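Long-range contacts in PP1b (Porcine reproductive and respiratory syndrome virus, PDB 6JDR), which probably couples ATP hydrolysis to 5'-to-3' unwinding of RNA and DNA duplexes, as the zinc-binding nsp10 helicase part of the viral replicase polyprotein: residues A[26-31]-A[59-64]; A[18-23]-A[32-37]; A[65-70]-A[231-236]. The protein carries 1 engineered substitution. One frame throughout, in Å; residues are numbered along the deposited sequence.

Interaction 1: A[26-31]-A[59-64]; sequences VYHTHF and KGTSPL. With ZN (zinc ion), chain C.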
ATOM      1  N   VAL A  26      12.125  15.927  30.063  1.00 49.17           N
ATOM      2  CA  VAL A  26      13.233  15.897  31.015  1.00 48.46           C
ATOM      3  C   VAL A  26      13.888  14.514  31.061  1.00 49.58           C
ATOM      4  O   VAL A  26      15.115  14.399  31.085  1.00 50.19           O
ATOM      5  CB  VAL A  26      12.749  16.320  32.428  1.00 48.32           C
ATOM      6  CG1 VAL A  26      13.806  16.043  33.493  1.00 47.62           C
ATOM      7  CG2 VAL A  26      12.369  17.796  32.434  1.00 48.09           C
ATOM      8  N   TYR A  27      13.068  13.470  31.072  1.00 50.62           N
ATOM      9  CA  TYR A  27      13.575  12.104  31.120  1.00 52.66           C
ATOM     10  C   TYR A  27      14.446  11.787  29.900  1.00 50.28           C
ATOM     11  O   TYR A  27      15.565  11.301  30.042  1.00 50.06           O
ATOM     12  CB  TYR A  27      12.414  11.108  31.220  1.00 55.41           C
ATOM     13  CG  TYR A  27      12.852   9.664  31.264  1.00 59.57           C
ATOM     14  CD1 TYR A  27      13.478   9.140  32.392  1.00 62.42           C
ATOM     15  CD2 TYR A  27      12.644   8.819  30.176  1.00 61.53           C
ATOM     16  CE1 TYR A  27      13.886   7.816  32.436  1.00 64.97           C
ATOM     17  CE2 TYR A  27      13.049   7.495  30.210  1.00 63.56           C
ATOM     18  CZ  TYR A  27      13.667   6.998  31.341  1.00 65.95           C
ATOM     19  OH  TYR A  27      14.069   5.683  31.377  1.00 69.90           O
ATOM     20  N   HIS A  28      13.939  12.097  28.710  1.00 47.55           N
ATOM     21  CA  HIS A  28      14.615  11.729  27.467  1.00 46.06           C
ATOM     22  C   HIS A  28      15.799  12.612  27.081  1.00 46.03           C
ATOM     23  O   HIS A  28      16.459  12.346  26.076  1.00 45.55           O
ATOM     24  CB  HIS A  28      13.613  11.672  26.316  1.00 45.13           C
ATOM     25  CG  HIS A  28      12.757  10.449  26.338  1.00 44.08           C
ATOM     26  ND1 HIS A  28      11.429  10.479  26.698  1.00 42.52           N
ATOM     27  CD2 HIS A  28      13.044   9.156  26.055  1.00 43.66           C
ATOM     28  CE1 HIS A  28      10.931   9.258  26.629  1.00 43.85           C
ATOM     29  NE2 HIS A  28      11.890   8.436  26.241  1.00 43.51           N
ATOM     30  N   THR A  29      16.089  13.644  27.874  1.00 43.84           N
ATOM     31  CA  THR A  29      17.308  14.424  27.679  1.00 42.96           C
ATOM     32  C   THR A  29      18.575  13.576  27.836  1.00 43.85           C
ATOM     33  O   THR A  29      19.643  13.975  27.376  1.00 45.44           O
ATOM     34  CB  THR A  29      17.403  15.610  28.671  1.00 42.22           C
ATOM     35  OG1 THR A  29      17.179  15.147  30.007  1.00 40.88           O
ATOM     36  CG2 THR A  29      16.388  16.691  28.338  1.00 41.80           C
ATOM     37  N   HIS A  30      18.467  12.424  28.496  1.00 45.06           N
ATOM     38  CA  HIS A  30      19.642  11.614  28.822  1.00 47.16           C
ATOM     39  C   HIS A  30      19.699  10.259  28.092  1.00 46.74           C
ATOM     40  O   HIS A  30      20.520   9.410  28.434  1.00 46.72           O
ATOM     41  CB  HIS A  30      19.701  11.401  30.346  1.00 48.12           C
ATOM     42  CG  HIS A  30      20.201  12.592  31.108  1.00 48.59           C
ATOM     43  ND1 HIS A  30      19.584  13.825  31.061  1.00 48.93           N
ATOM     44  CD2 HIS A  30      21.254  12.732  31.948  1.00 48.82           C
ATOM     45  CE1 HIS A  30      20.239  14.673  31.834  1.00 49.15           C
ATOM     46  NE2 HIS A  30      21.257  14.034  32.384  1.00 49.33           N
ATOM     47  N   PHE A  31      18.843  10.059  27.089  1.00 46.41           N
ATOM     48  CA  PHE A  31      18.825   8.803  26.330  1.00 46.35           C
ATOM     49  C   PHE A  31      18.877   9.040  24.814  1.00 44.62           C
ATOM     50  O   PHE A  31      18.301   8.276  24.032  1.00 44.03           O
ATOM     51  CB  PHE A  31      17.591   7.977  26.705  1.00 47.48           C
ATOM     52  CG  PHE A  31      17.529   7.605  28.158  1.00 49.80           C
ATOM     53  CD1 PHE A  31      18.162   6.460  28.627  1.00 50.13           C
ATOM     54  CD2 PHE A  31      16.836   8.400  29.062  1.00 51.87           C
ATOM     55  CE1 PHE A  31      18.106   6.112  29.968  1.00 51.33           C
ATOM     56  CE2 PHE A  31      16.775   8.057  30.406  1.00 53.19           C
ATOM     57  CZ  PHE A  31      17.410   6.912  30.862  1.00 52.43           C
ATOM     58  N   LYS A  59      21.160   4.165  27.198  1.00 55.48           N
ATOM     59  CA  LYS A  59      20.889   3.541  25.905  1.00 55.71           C
ATOM     60  C   LYS A  59      19.549   4.029  25.372  1.00 53.27           C
ATOM     61  O   LYS A  59      18.650   4.347  26.146  1.00 52.97           O
ATOM     62  CB  LYS A  59      20.871   2.017  26.061  1.00 59.64           C
ATOM     63  CG  LYS A  59      20.561   1.221  24.799  1.00 63.36           C
ATOM     64  CD  LYS A  59      20.439  -0.262  25.126  1.00 66.54           C
ATOM     65  CE  LYS A  59      20.135  -1.099  23.895  1.00 68.60           C
ATOM     66  NZ  LYS A  59      21.332  -1.262  23.023  1.00 69.74           N
ATOM     67  N   GLY A  60      19.417   4.078  24.049  1.00 51.71           N
ATOM     68  CA  GLY A  60      18.166   4.476  23.410  1.00 49.64           C
ATOM     69  C   GLY A  60      16.969   3.696  23.921  1.00 48.38           C
ATOM     70  O   GLY A  60      17.074   2.503  24.215  1.00 47.68           O
ATOM     71  N   THR A  61      15.833   4.383  24.036  1.00 47.82           N
ATOM     72  CA  THR A  61      14.577   3.787  24.506  1.00 46.04           C
ATOM     73  C   THR A  61      13.595   3.529  23.368  1.00 46.32           C
ATOM     74  O   THR A  61      12.495   3.013  23.597  1.00 48.01           O
ATOM     75  CB  THR A  61      13.872   4.722  25.506  1.00 45.80           C
ATOM     76  OG1 THR A  61      13.544   5.961  24.862  1.00 42.79           O
ATOM     77  CG2 THR A  61      14.764   4.995  26.703  1.00 46.18           C
ATOM     78  N   SER A  62      13.986   3.891  22.148  1.00 44.01           N
ATOM     79  CA  SER A  62      13.097   3.825  20.998  1.00 42.10           C
ATOM     80  C   SER A  62      13.841   3.267  19.782  1.00 41.64           C
ATOM     81  O   SER A  62      15.063   3.406  19.685  1.00 40.39           O
ATOM     82  CB  SER A  62      12.562   5.227  20.694  1.00 41.61           C
ATOM     83  OG  SER A  62      11.981   5.309  19.404  1.00 40.80           O
ATOM     84  N   PRO A  63      13.106   2.636  18.848  1.00 40.72           N
ATOM     85  CA  PRO A  63      13.714   2.246  17.575  1.00 40.77           C
ATOM     86  C   PRO A  63      14.270   3.435  16.791  1.00 40.66           C
ATOM     87  O   PRO A  63      15.169   3.258  15.965  1.00 40.52           O
ATOM     88  CB  PRO A  63      12.551   1.600  16.815  1.00 40.95           C
ATOM     89  CG  PRO A  63      11.638   1.105  17.884  1.00 41.22           C
ATOM     90  CD  PRO A  63      11.720   2.145  18.960  1.00 40.83           C
ATOM     91  N   LEU A  64      13.740   4.631  17.049  1.00 40.00           N
ATOM     92  CA  LEU A  64      14.283   5.860  16.463  1.00 39.44           C
ATOM     93  C   LEU A  64      15.781   5.964  16.687  1.00 38.67           C
ATOM     94  O   LEU A  64      16.520   6.395  15.808  1.00 38.51           O
ATOM     95  CB  LEU A  64      13.607   7.089  17.067  1.00 38.39           C
ATOM     96  CG  LEU A  64      14.080   8.454  16.559  1.00 38.59           C
ATOM     97  CD1 LEU A  64      13.788   8.615  15.074  1.00 38.51           C
ATOM     98  CD2 LEU A  64      13.424   9.573  17.354  1.00 38.76           C
TER
HETATM   99 ZN    ZN C 502       9.808  11.831  26.542  1.00 45.99          ZN
HETATM  100  O   HOH W   1      15.736   7.394  23.847  1.00 44.89           O
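H28 and T61 meet beside a zinc centre of three cysteines and one histidine in the N-terminal zinc-binding domain, where the other ligands are C7, C10 and C25. Metal coordination comes first: H28 binds the zinc ion through ND1 at 2.1 Å, which leaves NE2 to act as a donor. H28 NE2 gives a weak hydrogen bond to T61 OG1 at 3.3 Å; the hydroxyl lies at the ring edge in the imidazole plane, but the N-H...O angle is only 124°. T61 is therefore a second-shell neighbour of the metal. With chi1 at 62°, its OG1 lies between the backbone N and the carbonyl carbon, while CG2 is anti to that carbon and turns to the phenyl group.

Apolar packing follows from this split. T61 CG2 comes within 4.1 Å of F31 CG, the two side chains crossing at about a right angle. The F31 ring also turns its edge to a backbone carbonyl, F31 CD1 lying 3.3 Å from K59 O. The H28 ring stacks with Y9.

The backbones themselves are bridged by solvent: one water donates to F31 O at 2.7 Å and accepts from T61 N at 3.0 Å.

Interaction 2: A[18-23]-A[32-37]; sequences TACGLD and HQHCPV. With ZN (zinc ion), chain B.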
ATOM      1  N   THR A  18      16.825  18.119  21.071  1.00 41.24           N
ATOM      2  CA  THR A  18      18.110  17.632  20.573  1.00 39.51           C
ATOM      3  C   THR A  18      18.611  18.595  19.516  1.00 38.01           C
ATOM      4  O   THR A  18      17.826  19.339  18.923  1.00 37.56           O
ATOM      5  CB  THR A  18      18.015  16.216  19.956  1.00 40.10           C
ATOM      6  OG1 THR A  18      17.253  16.254  18.740  1.00 38.36           O
ATOM      7  CG2 THR A  18      17.374  15.237  20.939  1.00 41.37           C
ATOM      8  N   ALA A  19      19.915  18.575  19.274  1.00 37.19           N
ATOM      9  CA  ALA A  19      20.515  19.400  18.231  1.00 37.18           C
ATOM     10  C   ALA A  19      19.988  19.031  16.843  1.00 37.31           C
ATOM     11  O   ALA A  19      20.007  19.857  15.935  1.00 36.98           O
ATOM     12  CB  ALA A  19      22.031  19.272  18.267  1.00 37.71           C
ATOM     13  N   CYS A  20      19.523  17.791  16.684  1.00 37.91           N
ATOM     14  CA  CYS A  20      18.959  17.329  15.414  1.00 38.00           C
ATOM     15  C   CYS A  20      17.446  17.585  15.278  1.00 38.46           C
ATOM     16  O   CYS A  20      16.808  17.049  14.372  1.00 39.33           O
ATOM     17  CB  CYS A  20      19.269  15.840  15.218  1.00 37.00           C
ATOM     18  SG  CYS A  20      18.341  14.743  16.304  1.00 36.65           S
ATOM     19  N   GLY A  21      16.877  18.391  16.173  1.00 38.54           N
ATOM     20  CA  GLY A  21      15.512  18.899  16.005  1.00 38.55           C
ATOM     21  C   GLY A  21      14.398  18.130  16.696  1.00 38.87           C
ATOM     22  O   GLY A  21      13.222  18.403  16.455  1.00 39.67           O
ATOM     23  N   LEU A  22      14.749  17.186  17.564  1.00 39.64           N
ATOM     24  CA  LEU A  22      13.754  16.386  18.283  1.00 39.87           C
ATOM     25  C   LEU A  22      13.424  17.023  19.633  1.00 40.78           C
ATOM     26  O   LEU A  22      14.317  17.214  20.459  1.00 41.26           O
ATOM     27  CB  LEU A  22      14.276  14.962  18.497  1.00 38.91           C
ATOM     28  CG  LEU A  22      13.257  13.925  18.980  1.00 38.72           C
ATOM     29  CD1 LEU A  22      12.271  13.565  17.880  1.00 38.81           C
ATOM     30  CD2 LEU A  22      13.970  12.679  19.476  1.00 38.40           C
ATOM     31  N   ASP A  23      12.149  17.355  19.846  1.00 41.96           N
ATOM     32  CA  ASP A  23      11.669  17.816  21.154  1.00 43.34           C
ATOM     33  C   ASP A  23      11.707  16.672  22.155  1.00 42.78           C
ATOM     34  O   ASP A  23      11.246  15.571  21.856  1.00 42.93           O
ATOM     35  CB  ASP A  23      10.226  18.322  21.064  1.00 44.84           C
ATOM     36  CG  ASP A  23      10.104  19.615  20.294  1.00 46.99           C
ATOM     37  OD1 ASP A  23      10.969  20.501  20.466  1.00 49.40           O
ATOM     38  OD2 ASP A  23       9.132  19.752  19.524  1.00 48.19           O
ATOM     39  N   HIS A  32      19.598  10.084  24.408  1.00 41.87           N
ATOM     40  CA  HIS A  32      19.742  10.440  22.999  1.00 40.14           C
ATOM     41  C   HIS A  32      21.220  10.608  22.672  1.00 40.52           C
ATOM     42  O   HIS A  32      21.769  11.707  22.750  1.00 41.67           O
ATOM     43  CB  HIS A  32      18.968  11.723  22.710  1.00 39.26           C
ATOM     44  CG  HIS A  32      18.894  12.076  21.259  1.00 38.19           C
ATOM     45  ND1 HIS A  32      17.868  11.657  20.441  1.00 37.94           N
ATOM     46  CD2 HIS A  32      19.711  12.826  20.483  1.00 38.18           C
ATOM     47  CE1 HIS A  32      18.059  12.127  19.222  1.00 37.68           C
ATOM     48  NE2 HIS A  32      19.167  12.844  19.223  1.00 37.16           N
ATOM     49  N   GLN A  33      21.860   9.506  22.302  1.00 41.58           N
ATOM     50  CA  GLN A  33      23.304   9.488  22.082  1.00 42.76           C
ATOM     51  C   GLN A  33      23.697  10.001  20.698  1.00 41.96           C
ATOM     52  O   GLN A  33      24.874  10.215  20.427  1.00 41.92           O
ATOM     53  CB  GLN A  33      23.847   8.073  22.302  1.00 45.32           C
ATOM     54  CG  GLN A  33      23.557   7.534  23.696  1.00 47.69           C
ATOM     55  CD  GLN A  33      24.236   6.208  23.979  1.00 50.61           C
ATOM     56  OE1 GLN A  33      24.352   5.356  23.102  1.00 53.86           O
ATOM     57  NE2 GLN A  33      24.683   6.026  25.216  1.00 52.60           N
ATOM     58  N   HIS A  34      22.707  10.198  19.833  1.00 42.38           N
ATOM     59  CA  HIS A  34      22.920  10.672  18.462  1.00 42.39           C
ATOM     60  C   HIS A  34      23.621  12.029  18.384  1.00 42.84           C
ATOM     61  O   HIS A  34      24.496  12.235  17.545  1.00 44.36           O
ATOM     62  CB  HIS A  34      21.568  10.741  17.745  1.00 41.45           C
ATOM     63  CG  HIS A  34      21.637  11.300  16.362  1.00 40.50           C
ATOM     64  ND1 HIS A  34      21.071  12.508  16.024  1.00 40.53           N
ATOM     65  CD2 HIS A  34      22.190  10.813  15.228  1.00 40.30           C
ATOM     66  CE1 HIS A  34      21.279  12.750  14.743  1.00 40.25           C
ATOM     67  NE2 HIS A  34      21.959  11.738  14.237  1.00 40.58           N
ATOM     68  N   CYS A  35      23.231  12.953  19.252  1.00 42.93           N
ATOM     69  CA  CYS A  35      23.761  14.317  19.208  1.00 41.78           C
ATOM     70  C   CYS A  35      23.510  15.027  20.540  1.00 41.50           C
ATOM     71  O   CYS A  35      22.755  14.522  21.372  1.00 42.20           O
ATOM     72  CB  CYS A  35      23.127  15.091  18.046  1.00 40.49           C
ATOM     73  SG  CYS A  35      21.361  15.398  18.227  1.00 38.44           S
ATOM     74  N   PRO A  36      24.150  16.190  20.753  1.00 41.71           N
ATOM     75  CA  PRO A  36      24.001  16.885  22.030  1.00 42.19           C
ATOM     76  C   PRO A  36      22.570  17.301  22.379  1.00 42.65           C
ATOM     77  O   PRO A  36      21.785  17.666  21.495  1.00 42.22           O
ATOM     78  CB  PRO A  36      24.875  18.133  21.854  1.00 41.93           C
ATOM     79  CG  PRO A  36      25.887  17.749  20.842  1.00 41.96           C
ATOM     80  CD  PRO A  36      25.161  16.841  19.896  1.00 42.84           C
ATOM     81  N   VAL A  37      22.256  17.238  23.669  1.00 41.67           N
ATOM     82  CA  VAL A  37      21.016  17.781  24.203  1.00 42.52           C
ATOM     83  C   VAL A  37      21.371  18.787  25.295  1.00 42.34           C
ATOM     84  O   VAL A  37      21.772  18.402  26.393  1.00 42.19           O
ATOM     85  CB  VAL A  37      20.121  16.671  24.788  1.00 43.29           C
ATOM     86  CG1 VAL A  37      18.791  17.249  25.252  1.00 44.28           C
ATOM     87  CG2 VAL A  37      19.905  15.571  23.759  1.00 44.09           C
TER
HETATM   88 ZN    ZN B 501      20.027  13.739  17.471  1.00 36.84          ZN
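H32 and T18 meet beside a second zinc ion of the zinc-binding domain, a Cys2His2 site whose four ligands all come from these two segments. The T18 methyl stands over the centre of the H32 imidazole as a CH-pi contact, CG2 lying 3.3 Å from the ring centroid and 8° off the normal. H32 binds the zinc through NE2 at 2.1 Å, and its ND1 is hydrogen-bonded to Y9 OH, so both ring nitrogens are used and the rotation of the ring is fixed. H34 coordinates with the other nitrogen, ND1 at 2.2 Å from the zinc, and its NE2 is hydrogen-bonded to V71 O. C20 SG, set between its own backbone N and carbonyl carbon (chi1 72°), is bonded to the zinc at 2.3 Å and lies at the edges of both imidazoles. C35 SG completes the shell, also 2.3 Å from the zinc, and packs against the backbone nitrogens of A19 and C20 in the type I turn from T18 to G21. Next, P36 O accepts a hydrogen bond from A19 N at 3.0 Å. V37 CG2 ends the run 3.8 Å from T18 CG2. Around the site, T18 and V37 rest on V24 of strand 23-24, while L22 and H32 touch L64 and D65 of helix 63-67.

Interaction 3: A[65-70]-A[231-236]; sequences DEVLEQ and NHLDVL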
ATOM      1  N   ASP A  65      16.221   5.570  17.873  1.00 38.63           N
ATOM      2  CA  ASP A  65      17.618   5.699  18.249  1.00 38.82           C
ATOM      3  C   ASP A  65      18.486   4.744  17.440  1.00 37.47           C
ATOM      4  O   ASP A  65      19.612   5.078  17.081  1.00 36.67           O
ATOM      5  CB  ASP A  65      17.775   5.462  19.752  1.00 39.70           C
ATOM      6  CG  ASP A  65      16.930   6.417  20.575  1.00 41.03           C
ATOM      7  OD1 ASP A  65      17.033   7.640  20.341  1.00 41.80           O
ATOM      8  OD2 ASP A  65      16.151   5.948  21.433  1.00 41.37           O
ATOM      9  N   GLU A  66      17.951   3.563  17.146  1.00 37.00           N
ATOM     10  CA  GLU A  66      18.652   2.601  16.308  1.00 37.40           C
ATOM     11  C   GLU A  66      18.744   3.120  14.881  1.00 36.19           C
ATOM     12  O   GLU A  66      19.806   3.062  14.261  1.00 36.42           O
ATOM     13  CB  GLU A  66      17.951   1.246  16.339  1.00 39.33           C
ATOM     14  CG  GLU A  66      17.956   0.573  17.705  1.00 40.37           C
ATOM     15  CD  GLU A  66      19.353   0.296  18.230  1.00 41.08           C
ATOM     16  OE1 GLU A  66      20.207  -0.221  17.475  1.00 40.54           O
ATOM     17  OE2 GLU A  66      19.595   0.595  19.414  1.00 44.19           O
ATOM     18  N   VAL A  67      17.638   3.653  14.372  1.00 35.23           N
ATOM     19  CA  VAL A  67      17.628   4.277  13.049  1.00 34.63           C
ATOM     20  C   VAL A  67      18.694   5.373  12.960  1.00 34.48           C
ATOM     21  O   VAL A  67      19.458   5.428  11.995  1.00 33.65           O
ATOM     22  CB  VAL A  67      16.238   4.853  12.711  1.00 35.32           C
ATOM     23  CG1 VAL A  67      16.290   5.743  11.474  1.00 35.68           C
ATOM     24  CG2 VAL A  67      15.242   3.724  12.499  1.00 36.06           C
ATOM     25  N   LEU A  68      18.763   6.217  13.987  1.00 34.31           N
ATOM     26  CA  LEU A  68      19.666   7.365  13.979  1.00 34.77           C
ATOM     27  C   LEU A  68      21.153   7.005  14.021  1.00 34.70           C
ATOM     28  O   LEU A  68      21.984   7.865  13.781  1.00 35.14           O
ATOM     29  CB  LEU A  68      19.328   8.329  15.124  1.00 34.81           C
ATOM     30  CG  LEU A  68      18.040   9.149  14.985  1.00 35.40           C
ATOM     31  CD1 LEU A  68      17.764   9.921  16.268  1.00 35.46           C
ATOM     32  CD2 LEU A  68      18.101  10.095  13.793  1.00 35.76           C
ATOM     33  N   GLU A  69      21.494   5.751  14.312  1.00 36.04           N
ATOM     34  CA  GLU A  69      22.897   5.306  14.266  1.00 36.38           C
ATOM     35  C   GLU A  69      23.532   5.427  12.875  1.00 35.34           C
ATOM     36  O   GLU A  69      24.750   5.507  12.760  1.00 35.54           O
ATOM     37  CB  GLU A  69      23.029   3.867  14.784  1.00 37.84           C
ATOM     38  CG  GLU A  69      22.854   3.762  16.293  1.00 38.29           C
ATOM     39  CD  GLU A  69      22.647   2.345  16.791  1.00 39.67           C
ATOM     40  OE1 GLU A  69      22.635   1.401  15.977  1.00 39.97           O
ATOM     41  OE2 GLU A  69      22.489   2.173  18.020  1.00 41.73           O
ATOM     42  N   GLN A  70      22.711   5.456  11.831  1.00 35.12           N
ATOM     43  CA  GLN A  70      23.199   5.659  10.464  1.00 35.57           C
ATOM     44  C   GLN A  70      23.041   7.093   9.983  1.00 35.45           C
ATOM     45  O   GLN A  70      23.316   7.372   8.821  1.00 35.46           O
ATOM     46  CB  GLN A  70      22.458   4.742   9.480  1.00 35.03           C
ATOM     47  CG  GLN A  70      22.240   3.322   9.967  1.00 35.02           C
ATOM     48  CD  GLN A  70      23.476   2.711  10.597  1.00 34.66           C
ATOM     49  OE1 GLN A  70      24.596   2.913  10.128  1.00 33.30           O
ATOM     50  NE2 GLN A  70      23.275   1.960  11.674  1.00 35.46           N
ATOM     51  N   ASN A 231      14.630   4.491   2.771  1.00 36.23           N
ATOM     52  CA  ASN A 231      15.367   5.099   3.874  1.00 35.84           C
ATOM     53  C   ASN A 231      14.531   5.052   5.144  1.00 34.96           C
ATOM     54  O   ASN A 231      13.403   5.533   5.164  1.00 33.55           O
ATOM     55  CB  ASN A 231      15.729   6.546   3.524  1.00 36.31           C
ATOM     56  CG  ASN A 231      16.474   7.255   4.644  1.00 37.39           C
ATOM     57  OD1 ASN A 231      15.896   7.578   5.687  1.00 38.91           O
ATOM     58  ND2 ASN A 231      17.756   7.526   4.423  1.00 36.87           N
ATOM     59  N   HIS A 232      15.097   4.487   6.207  1.00 34.95           N
ATOM     60  CA  HIS A 232      14.336   4.205   7.426  1.00 34.61           C
ATOM     61  C   HIS A 232      13.815   5.474   8.089  1.00 34.56           C
ATOM     62  O   HIS A 232      12.660   5.527   8.494  1.00 35.41           O
ATOM     63  CB  HIS A 232      15.175   3.399   8.423  1.00 33.79           C
ATOM     64  CG  HIS A 232      15.517   2.022   7.952  1.00 33.36           C
ATOM     65  ND1 HIS A 232      16.134   1.092   8.762  1.00 33.71           N
ATOM     66  CD2 HIS A 232      15.328   1.413   6.757  1.00 33.33           C
ATOM     67  CE1 HIS A 232      16.326  -0.023   8.083  1.00 33.58           C
ATOM     68  NE2 HIS A 232      15.845   0.144   6.862  1.00 33.72           N
ATOM     69  N   LEU A 233      14.663   6.494   8.178  1.00 34.83           N
ATOM     70  CA  LEU A 233      14.280   7.758   8.804  1.00 35.45           C
ATOM     71  C   LEU A 233      13.189   8.478   8.013  1.00 36.56           C
ATOM     72  O   LEU A 233      12.271   9.050   8.604  1.00 38.28           O
ATOM     73  CB  LEU A 233      15.501   8.675   8.975  1.00 35.05           C
ATOM     74  CG  LEU A 233      15.259   9.974   9.756  1.00 35.29           C
ATOM     75  CD1 LEU A 233      14.884   9.686  11.204  1.00 35.01           C
ATOM     76  CD2 LEU A 233      16.481  10.878   9.697  1.00 35.20           C
ATOM     77  N   ASP A 234      13.283   8.454   6.684  1.00 37.30           N
ATOM     78  CA  ASP A 234      12.243   9.056   5.846  1.00 38.22           C
ATOM     79  C   ASP A 234      10.900   8.355   6.030  1.00 38.22           C
ATOM     80  O   ASP A 234       9.854   8.993   5.983  1.00 37.02           O
ATOM     81  CB  ASP A 234      12.631   9.022   4.366  1.00 38.86           C
ATOM     82  CG  ASP A 234      13.731   9.997   4.027  1.00 40.15           C
ATOM     83  OD1 ASP A 234      13.886  11.004   4.745  1.00 44.67           O
ATOM     84  OD2 ASP A 234      14.441   9.769   3.032  1.00 40.41           O
ATOM     85  N   VAL A 235      10.934   7.043   6.231  1.00 38.23           N
ATOM     86  CA  VAL A 235       9.711   6.286   6.454  1.00 39.73           C
ATOM     87  C   VAL A 235       9.062   6.716   7.771  1.00 40.02           C
ATOM     88  O   VAL A 235       7.841   6.878   7.847  1.00 37.83           O
ATOM     89  CB  VAL A 235       9.968   4.765   6.437  1.00 39.24           C
ATOM     90  CG1 VAL A 235       8.754   3.999   6.937  1.00 38.96           C
ATOM     91  CG2 VAL A 235      10.333   4.319   5.030  1.00 39.11           C
ATOM     92  N   LEU A 236       9.885   6.911   8.796  1.00 40.53           N
ATOM     93  CA  LEU A 236       9.393   7.399  10.078  1.00 41.44           C
ATOM     94  C   LEU A 236       8.825   8.818   9.975  1.00 41.92           C
ATOM     95  O   LEU A 236       7.859   9.146  10.659  1.00 40.15           O
ATOM     96  CB  LEU A 236      10.493   7.340  11.134  1.00 41.31           C
ATOM     97  CG  LEU A 236      10.957   5.947  11.560  1.00 40.64           C
ATOM     98  CD1 LEU A 236      12.022   6.077  12.634  1.00 40.13           C
ATOM     99  CD2 LEU A 236       9.790   5.109  12.064  1.00 41.45           C
TER
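V67 turns both its methyls onto helix 232-239: chi1 of 168° sets CG1 anti to the backbone N, which leaves CG2 anti to the carbonyl carbon. CG1 rests on the first turn of that helix, V67 CG1 lying 3.8 Å from L233 N and 3.9 Å from L233 CB. CG2 meets L236 tip to tip, with V67 CG2 4.0 Å from L236 CD1, while H232 CB touches both branches. In L233, chi2 of 65° places CD1 where L68 meets it obliquely, the distance from L68 CD2 to L233 CD1 being 4.1 Å. No hydrogen bond joins the two segments; the surfaces meet through aliphatic packing.

The receiving helix is capped by N231, whose OD1 accepts from D234 N at 2.9 Å. The H232 side chain leads away from V67 and touches S260, a ligand of another zinc ion, whereas L68 packs on H32. The contact is thus a small hydrophobic interface, joining helix 63-67 and the turn after it, which packs on the Cys2His2 zinc site, to helix 232-239 of the P-loop NTPase-type core of a superfamily 1 helicase.

In the fold
From the N terminus, interaction 2 closes first, joining 18-23 to 32-37 round a short loop. Residues 26-31 lie inside that loop and pair with 59-64 beyond it, so interactions 1 and 2 cross, and the two zinc sites lie side by side in one domain. Interaction 3 follows in series: starting directly after residue 64, it closes a long excursion that takes in the four-stranded antiparallel sheet and the first strands of the parallel helicase sheet. Interactions 1 and 3 share helix 63-67, and interaction 2 packs against it. L64 bridges to the helicase core by packing on L233 and L236, while L68 O approaches H34 CD2, tying interaction 3 to interaction 2.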